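DNA polymerase (PDB 2PYJ) replicates viral DNA by protein-primed, strand-displacing synthesis with high processivity and fidelity, adding nucleotides to the primer 3' end, and has 3'-5' exonuclease activity. Local coordinates at a contact of chain A with DNA and the manganese (II) ion and magnesium ion site. Coordinates in Å, arbitrary orientation; residue numbers count along the deposited sequence, not the author numbering.

Contact 1 is where the C-terminal thumb of this family B polymerase, joined by Arg496 at the end of strand 491-496, holds the duplex behind the growing end; contact 2 is the two-metal polymerisation centre in the palm. Their C-alpha centres lie about 27 Å apart and they have no residue in common: strands 491-496, 554-561 and 564-573 serve the first, strands 245-250, 452-456 and 459-463 the second. The active-site residue Lys529 lies near both contacts. Holding the DNA backbone at contact 1 probably helps keep the primer end aligned for repeated additions at contact 2.

Contact 1: a contact of chain A with DNA. Residues 496, 555, 571-575. With nucleotides of chain C; nucleotides of chain B.
The C-terminal thumb hairpin of this family B polymerase, strands 554-561 and 564-573 with the last two residues, lies along the duplex and holds its backbone, which would suit binding of any sequence; the grip is chiefly on chain B, the longer strand and presumably the template. Two consecutive phosphates are held. OP1 of DC10 takes three N-H groups: Arg496, from the end of strand 491-496, comes end-on, NH1 at 2.9 Å and NH2 at 3.0 Å from that OP1, with the oxygen near the guanidinium plane, while the backbone N of Lys575 reaches it at 2.8 Å in a fairly straight bond (159° at H). The arginine chain runs extended from CG to NE, although CG sits in the crowded position between backbone N and carbonyl carbon (chi1 63°). Ile574 CG2 lies over the rim of one guanidinium face and C5' of DG9 over the rim of the other, which probably limits rotation. One phosphate further, Thr571 OG1, in the crowded position, and Thr573 OG1, anti to its carbonyl carbon, converge on OP1 of DA11, each donating at 2.7 Å. Between them Phe572, its CG anti to the backbone N, sets CE1 3.5 Å from C5' of DC10. Lys575, bent at chi3, brings NZ to two waters, one bound to OP2 of DC10, the other to OP2 of DA11. The extended Lys555 ends beside the deoxyribose of DT7 in chain C, NZ 3.8 Å from C1'.

Contact 2: the manganese (II) ion and magnesium ion site. Residues 249-253, 456, 458-459. With MN (manganese (II) ion), chain D; MG (magnesium ion), chain E; DGT (2'-deoxyguanosine-5'-triphosphate), chain F.
This is a catalytic site: the two-metal centre of a family B DNA polymerase palm, with the incoming substrate 2'-deoxyguanosine-5'-triphosphate bound to both ions. Asp249 to Leu253 belong to the DxxSLYP motif, Asp456 and Asp458 to YCDTD. The Mn ion, in the nucleotide-binding position, is near octahedral: the triphosphate wraps it with O2A, O2B and O3G, one oxygen from each phosphate, and the protein adds Asp249 OD2, Asp458 OD1 at 1.9 Å and the backbone carbonyl O of Val250. Mn probably comes from crystallisation, the cofactor being magnesium. The Mg ion lies 3.4 Å from Mn in the position of the catalytic metal. Both carboxylates bridge the pair, Asp249 giving OD1 (2.1 Å) and Asp458 OD2 (2.2 Å) to Mg; the first swings in with CG anti to the backbone N (chi1 -171°), the second from the crowded position (chi1 76°). Alpha-phosphate O2A also bridges, and water 3 stands nearly opposite it across Mg (166°). The irregular Mg shell may include unseen ligands. Asp456 turns its carboxylate away and acts in the second shell: its carbonyl O meets water 3 at 3.0 Å, while its N donates to Ser459 OG, which may help position that carbonyl. Farther along the triphosphate, Ser252 N donates at 3.2 Å to O3B, which bridges the beta- and gamma-phosphates, and its OG meets beta-phosphate O1B through water 4. Both ions would be expected to polarise the alpha-phosphate, and Mg to activate the primer 3'-hydroxyl, so that the site joins nucleotide to primer and releases diphosphate.

Contact 1: a contact of chain A with DNA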
loop_
_atom_site.group_PDB
_atom_site.type_symbol
_atom_site.label_atom_id
_atom_site.label_comp_id
_atom_site.label_asym_id
_atom_site.label_seq_id
_atom_site.Cartn_x
_atom_site.Cartn_y
_atom_site.Cartn_z
ATOM N N ARG A 496 -20.941 -7.280 1.349
ATOM C CA ARG A 496 -19.924 -8.209 0.803
ATOM C C ARG A 496 -18.574 -7.804 1.358
ATOM O O ARG A 496 -18.492 -6.905 2.186
ATOM C CB ARG A 496 -19.907 -8.148 -0.737
ATOM C CG ARG A 496 -19.500 -6.789 -1.269
ATOM C CD ARG A 496 -19.586 -6.679 -2.784
ATOM N NE ARG A 496 -19.083 -5.370 -3.207
ATOM C CZ ARG A 496 -19.217 -4.852 -4.426
ATOM N NH1 ARG A 496 -19.830 -5.534 -5.393
ATOM N NH2 ARG A 496 -18.722 -3.637 -4.678
ATOM N N LYS A 555 -16.907 9.477 -9.914
ATOM C CA LYS A 555 -15.607 8.932 -9.536
ATOM C C LYS A 555 -14.544 9.553 -10.438
ATOM O O LYS A 555 -14.581 9.344 -11.643
ATOM C CB LYS A 555 -15.603 7.413 -9.693
ATOM C CG LYS A 555 -14.243 6.758 -9.414
ATOM C CD LYS A 555 -14.405 5.293 -9.059
ATOM C CE LYS A 555 -13.067 4.586 -8.957
ATOM N NZ LYS A 555 -13.190 3.188 -8.445
ATOM N N THR A 571 -18.051 6.140 -13.578
ATOM C CA THR A 571 -18.995 5.554 -12.631
ATOM C C THR A 571 -18.307 4.629 -11.618
ATOM O O THR A 571 -17.229 4.096 -11.877
ATOM C CB THR A 571 -20.115 4.736 -13.342
ATOM O OG1 THR A 571 -19.524 3.750 -14.203
ATOM C CG2 THR A 571 -21.047 5.649 -14.140
ATOM N N PHE A 572 -18.941 4.490 -10.454
ATOM C CA PHE A 572 -18.727 3.366 -9.533
ATOM C C PHE A 572 -20.117 2.780 -9.226
ATOM O O PHE A 572 -21.009 3.479 -8.741
ATOM C CB PHE A 572 -18.077 3.786 -8.223
ATOM C CG PHE A 572 -17.906 2.636 -7.230
ATOM C CD1 PHE A 572 -16.732 1.894 -7.207
ATOM C CD2 PHE A 572 -18.927 2.299 -6.334
ATOM C CE1 PHE A 572 -16.560 0.840 -6.301
ATOM C CE2 PHE A 572 -18.763 1.247 -5.432
ATOM C CZ PHE A 572 -17.580 0.515 -5.422
ATOM N N THR A 573 -20.258 1.499 -9.502
ATOM C CA THR A 573 -21.492 0.778 -9.342
ATOM C C THR A 573 -21.218 -0.415 -8.443
ATOM O O THR A 573 -20.282 -1.180 -8.687
ATOM C CB THR A 573 -21.976 0.259 -10.717
ATOM O OG1 THR A 573 -22.082 1.355 -11.637
ATOM C CG2 THR A 573 -23.330 -0.458 -10.610
ATOM N N ILE A 574 -22.035 -0.583 -7.409
ATOM C CA ILE A 574 -21.985 -1.810 -6.605
ATOM C C ILE A 574 -22.631 -2.920 -7.418
ATOM O O ILE A 574 -23.858 -3.054 -7.462
ATOM C CB ILE A 574 -22.677 -1.672 -5.239
ATOM C CG1 ILE A 574 -22.073 -0.484 -4.462
ATOM C CG2 ILE A 574 -22.510 -3.000 -4.436
ATOM C CD1 ILE A 574 -22.724 -0.183 -3.105
ATOM N N LYS A 575 -21.790 -3.699 -8.072
ATOM C CA LYS A 575 -22.242 -4.757 -8.957
ATOM C C LYS A 575 -22.508 -6.040 -8.183
ATOM O O LYS A 575 -23.070 -6.992 -8.728
ATOM C CB LYS A 575 -21.212 -5.000 -10.042
ATOM C CG LYS A 575 -21.098 -3.839 -11.040
ATOM C CD LYS A 575 -20.347 -4.246 -12.346
ATOM C CE LYS A 575 -18.895 -4.539 -12.113
ATOM N NZ LYS A 575 -18.260 -5.187 -13.283
ATOM O OXT LYS A 575 -22.167 -6.136 -6.999
ATOM P P DT C 7 -5.733 5.861 -8.731
ATOM O OP1 DT C 7 -5.604 7.297 -8.461
ATOM O OP2 DT C 7 -4.572 4.975 -8.606
ATOM O "O5'" DT C 7 -6.899 5.267 -7.818
ATOM C "C5'" DT C 7 -8.189 5.873 -7.857
ATOM C "C4'" DT C 7 -9.253 5.071 -7.155
ATOM O "O4'" DT C 7 -9.447 3.813 -7.840
ATOM C "C3'" DT C 7 -8.994 4.701 -5.699
ATOM O "O3'" DT C 7 -9.399 5.749 -4.866
ATOM C "C2'" DT C 7 -9.906 3.494 -5.523
ATOM C "C1'" DT C 7 -9.763 2.821 -6.863
ATOM N N1 DT C 7 -8.731 1.719 -6.910
ATOM C C2 DT C 7 -9.089 0.489 -6.396
ATOM O O2 DT C 7 -10.174 0.257 -5.894
ATOM N N3 DT C 7 -8.117 -0.473 -6.496
ATOM C C4 DT C 7 -6.866 -0.344 -7.039
ATOM O O4 DT C 7 -6.101 -1.291 -7.083
ATOM C C5 DT C 7 -6.528 0.964 -7.545
ATOM C C7 DT C 7 -5.179 1.214 -8.158
ATOM C C6 DT C 7 -7.464 1.926 -7.464
ATOM P P DG B 9 -15.394 -8.601 -4.178
ATOM O OP1 DG B 9 -16.732 -8.598 -3.566
ATOM O OP2 DG B 9 -14.936 -9.695 -5.064
ATOM O "O5'" DG B 9 -15.231 -7.262 -5.063
ATOM C "C5'" DG B 9 -15.452 -5.982 -4.473
ATOM C "C4'" DG B 9 -14.980 -4.868 -5.397
ATOM O "O4'" DG B 9 -13.542 -4.884 -5.560
ATOM C "C3'" DG B 9 -15.510 -4.925 -6.844
ATOM O "O3'" DG B 9 -16.728 -4.227 -6.896
ATOM C "C2'" DG B 9 -14.427 -4.192 -7.637
ATOM C "C1'" DG B 9 -13.271 -4.041 -6.652
ATOM N N9 DG B 9 -12.021 -4.426 -7.278
ATOM C C8 DG B 9 -11.433 -5.662 -7.369
ATOM N N7 DG B 9 -10.297 -5.642 -8.037
ATOM C C5 DG B 9 -10.142 -4.310 -8.395
ATOM C C6 DG B 9 -9.121 -3.651 -9.124
ATOM O O6 DG B 9 -8.099 -4.138 -9.622
ATOM N N1 DG B 9 -9.400 -2.286 -9.275
ATOM C C2 DG B 9 -10.505 -1.636 -8.772
ATOM N N2 DG B 9 -10.632 -0.318 -8.993
ATOM N N3 DG B 9 -11.447 -2.245 -8.098
ATOM C C4 DG B 9 -11.202 -3.561 -7.940
ATOM P P DC B 10 -17.682 -4.310 -8.153
ATOM O OP1 DC B 10 -19.010 -3.976 -7.650
ATOM O OP2 DC B 10 -17.506 -5.565 -8.913
ATOM O "O5'" DC B 10 -17.118 -3.104 -9.055
ATOM C "C5'" DC B 10 -17.190 -1.763 -8.568
ATOM C "C4'" DC B 10 -16.815 -0.808 -9.675
ATOM O "O4'" DC B 10 -15.398 -0.980 -9.915
ATOM C "C3'" DC B 10 -17.522 -1.045 -11.004
ATOM O "O3'" DC B 10 -17.913 0.230 -11.521
ATOM C "C2'" DC B 10 -16.477 -1.759 -11.866
ATOM C "C1'" DC B 10 -15.170 -1.217 -11.299
ATOM N N1 DC B 10 -14.000 -2.143 -11.426
ATOM C C2 DC B 10 -12.789 -1.694 -12.005
ATOM O O2 DC B 10 -12.682 -0.547 -12.416
ATOM N N3 DC B 10 -11.759 -2.559 -12.099
ATOM C C4 DC B 10 -11.865 -3.818 -11.657
ATOM N N4 DC B 10 -10.819 -4.623 -11.794
ATOM C C5 DC B 10 -13.079 -4.307 -11.077
ATOM C C6 DC B 10 -14.096 -3.438 -10.978
ATOM P P DA B 11 -18.798 0.354 -12.802
ATOM O OP1 DA B 11 -19.616 1.549 -12.682
ATOM O OP2 DA B 11 -19.460 -0.939 -13.082
ATOM O "O5'" DA B 11 -17.673 0.563 -13.952
ATOM C "C5'" DA B 11 -16.831 1.709 -13.990
ATOM C "C4'" DA B 11 -16.044 1.747 -15.291
ATOM O "O4'" DA B 11 -14.881 0.904 -15.103
ATOM C "C3'" DA B 11 -16.775 1.225 -16.545
ATOM O "O3'" DA B 11 -16.468 2.003 -17.692
ATOM C "C2'" DA B 11 -16.234 -0.188 -16.691
ATOM C "C1'" DA B 11 -14.802 0.018 -16.192
ATOM N N9 DA B 11 -14.111 -1.207 -15.795
ATOM C C8 DA B 11 -14.607 -2.286 -15.118
ATOM N N7 DA B 11 -13.733 -3.244 -14.940
ATOM C C5 DA B 11 -12.571 -2.750 -15.527
ATOM C C6 DA B 11 -11.270 -3.280 -15.677
ATOM N N6 DA B 11 -10.885 -4.489 -15.213
ATOM N N1 DA B 11 -10.366 -2.518 -16.329
ATOM C C2 DA B 11 -10.724 -1.316 -16.796
ATOM N N3 DA B 11 -11.912 -0.716 -16.714
ATOM C C4 DA B 11 -12.793 -1.495 -16.060
HETATM O O HOH W 1 -18.174 -2.673 -14.752
HETATM O O HOH W 2 -15.988 -6.130 -11.384
#

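Contact 2: the manganese (II) ion and magnesium ion site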
loop_
_atom_site.group_PDB
_atom_site.type_symbol
_atom_site.label_atom_id
_atom_site.label_comp_id
_atom_site.label_asym_id
_atom_site.label_seq_id
_atom_site.Cartn_x
_atom_site.Cartn_y
_atom_site.Cartn_z
ATOM N N ASP A 249 -9.575 -4.175 16.506
ATOM C CA ASP A 249 -8.547 -4.186 15.445
ATOM C C ASP A 249 -7.182 -4.322 16.087
ATOM O O ASP A 249 -6.840 -3.538 16.967
ATOM C CB ASP A 249 -8.617 -2.871 14.637
ATOM C CG ASP A 249 -7.725 -2.880 13.375
ATOM O OD1 ASP A 249 -8.326 -2.932 12.275
ATOM O OD2 ASP A 249 -6.446 -2.821 13.458
ATOM N N VAL A 250 -6.393 -5.302 15.647
ATOM C CA VAL A 250 -5.063 -5.491 16.223
ATOM C C VAL A 250 -4.153 -4.278 15.932
ATOM O O VAL A 250 -4.106 -3.741 14.780
ATOM C CB VAL A 250 -4.373 -6.802 15.760
ATOM C CG1 VAL A 250 -2.963 -6.918 16.392
ATOM C CG2 VAL A 250 -5.203 -8.004 16.146
ATOM N N ASN A 251 -3.472 -3.833 16.994
ATOM C CA ASN A 251 -2.420 -2.830 16.878
ATOM C C ASN A 251 -1.202 -3.445 16.183
ATOM O O ASN A 251 -0.564 -4.338 16.725
ATOM C CB ASN A 251 -2.048 -2.279 18.247
ATOM C CG ASN A 251 -3.241 -1.680 18.980
ATOM O OD1 ASN A 251 -4.108 -1.046 18.365
ATOM N ND2 ASN A 251 -3.297 -1.888 20.294
ATOM N N SER A 252 -0.924 -2.986 14.957
ATOM C CA SER A 252 0.213 -3.480 14.147
ATOM C C SER A 252 0.280 -5.005 14.066
ATOM O O SER A 252 1.233 -5.607 14.581
ATOM C CB SER A 252 1.543 -2.938 14.696
ATOM O OG SER A 252 1.644 -1.540 14.532
ATOM N N LEU A 253 -0.704 -5.634 13.403
ATOM C CA LEU A 253 -0.799 -7.106 13.415
ATOM C C LEU A 253 0.406 -7.834 12.812
ATOM O O LEU A 253 0.956 -8.721 13.441
ATOM C CB LEU A 253 -2.090 -7.633 12.755
ATOM C CG LEU A 253 -2.209 -9.182 12.806
ATOM C CD1 LEU A 253 -2.306 -9.721 14.249
ATOM C CD2 LEU A 253 -3.354 -9.731 11.955
ATOM N N ASP A 456 -11.601 -8.309 8.429
ATOM C CA ASP A 456 -10.675 -7.937 7.353
ATOM C C ASP A 456 -9.252 -7.867 7.879
ATOM O O ASP A 456 -8.824 -6.850 8.416
ATOM C CB ASP A 456 -11.064 -6.622 6.659
ATOM C CG ASP A 456 -10.272 -6.395 5.353
ATOM O OD1 ASP A 456 -9.253 -7.113 5.128
ATOM O OD2 ASP A 456 -10.667 -5.515 4.561
ATOM N N ASP A 458 -7.170 -8.196 10.228
ATOM C CA ASP A 458 -6.783 -8.095 11.637
ATOM C C ASP A 458 -7.893 -7.487 12.490
ATOM O O ASP A 458 -7.630 -6.904 13.531
ATOM C CB ASP A 458 -5.470 -7.272 11.783
ATOM C CG ASP A 458 -5.683 -5.776 11.626
ATOM O OD1 ASP A 458 -4.941 -4.953 12.273
ATOM O OD2 ASP A 458 -6.591 -5.406 10.865
ATOM N N SER A 459 -9.138 -7.622 12.034
ATOM C CA SER A 459 -10.266 -7.069 12.757
ATOM C C SER A 459 -11.322 -8.135 12.976
ATOM O O SER A 459 -11.434 -9.085 12.195
ATOM C CB SER A 459 -10.871 -5.880 11.997
ATOM O OG SER A 459 -11.466 -6.302 10.788
HETATM MN MN MN D . -4.606 -3.131 12.869
HETATM MG MG MG E . -7.090 -3.318 10.560
HETATM P PG DGT F . -2.970 -0.264 13.422
HETATM O O1G DGT F . -3.051 1.034 12.659
HETATM O O2G DGT F . -2.471 -0.050 14.824
HETATM O O3G DGT F . -4.136 -1.282 13.306
HETATM O O3B DGT F . -1.739 -0.992 12.653
HETATM P PB DGT F . -1.863 -2.242 11.626
HETATM O O1B DGT F . -0.467 -2.517 11.129
HETATM O O2B DGT F . -2.784 -3.318 12.212
HETATM O O3A DGT F . -2.627 -1.599 10.345
HETATM P PA DGT F . -4.050 -2.107 9.785
HETATM O O1A DGT F . -4.521 -0.967 8.866
HETATM O O2A DGT F . -4.955 -2.666 10.926
HETATM O "O5'" DGT F . -3.602 -3.246 8.769
HETATM C "C5'" DGT F . -3.494 -4.598 9.162
HETATM C "C4'" DGT F . -2.331 -5.239 8.449
HETATM O "O4'" DGT F . -2.484 -5.201 7.005
HETATM C "C3'" DGT F . -0.970 -4.609 8.737
HETATM O "O3'" DGT F . -0.383 -5.003 9.991
HETATM C "C2'" DGT F . -0.181 -5.141 7.571
HETATM C "C1'" DGT F . -1.197 -5.080 6.424
HETATM N N9 DGT F . -1.017 -3.738 5.850
HETATM C C8 DGT F . -1.740 -2.611 6.088
HETATM N N7 DGT F . -1.204 -1.572 5.392
HETATM C C5 DGT F . -0.142 -2.042 4.720
HETATM C C6 DGT F . 0.868 -1.491 3.799
HETATM O O6 DGT F . 0.864 -0.292 3.461
HETATM N N1 DGT F . 1.816 -2.307 3.338
HETATM C C2 DGT F . 1.884 -3.610 3.669
HETATM N N2 DGT F . 2.876 -4.347 3.136
HETATM N N3 DGT F . 0.977 -4.195 4.516
HETATM C C4 DGT F . -0.021 -3.453 5.047
HETATM O O HOH W 3 -8.967 -4.136 9.750
HETATM O O HOH W 4 1.913 -1.363 11.871
HETATM O O HOH W 5 -5.490 -1.005 16.057
#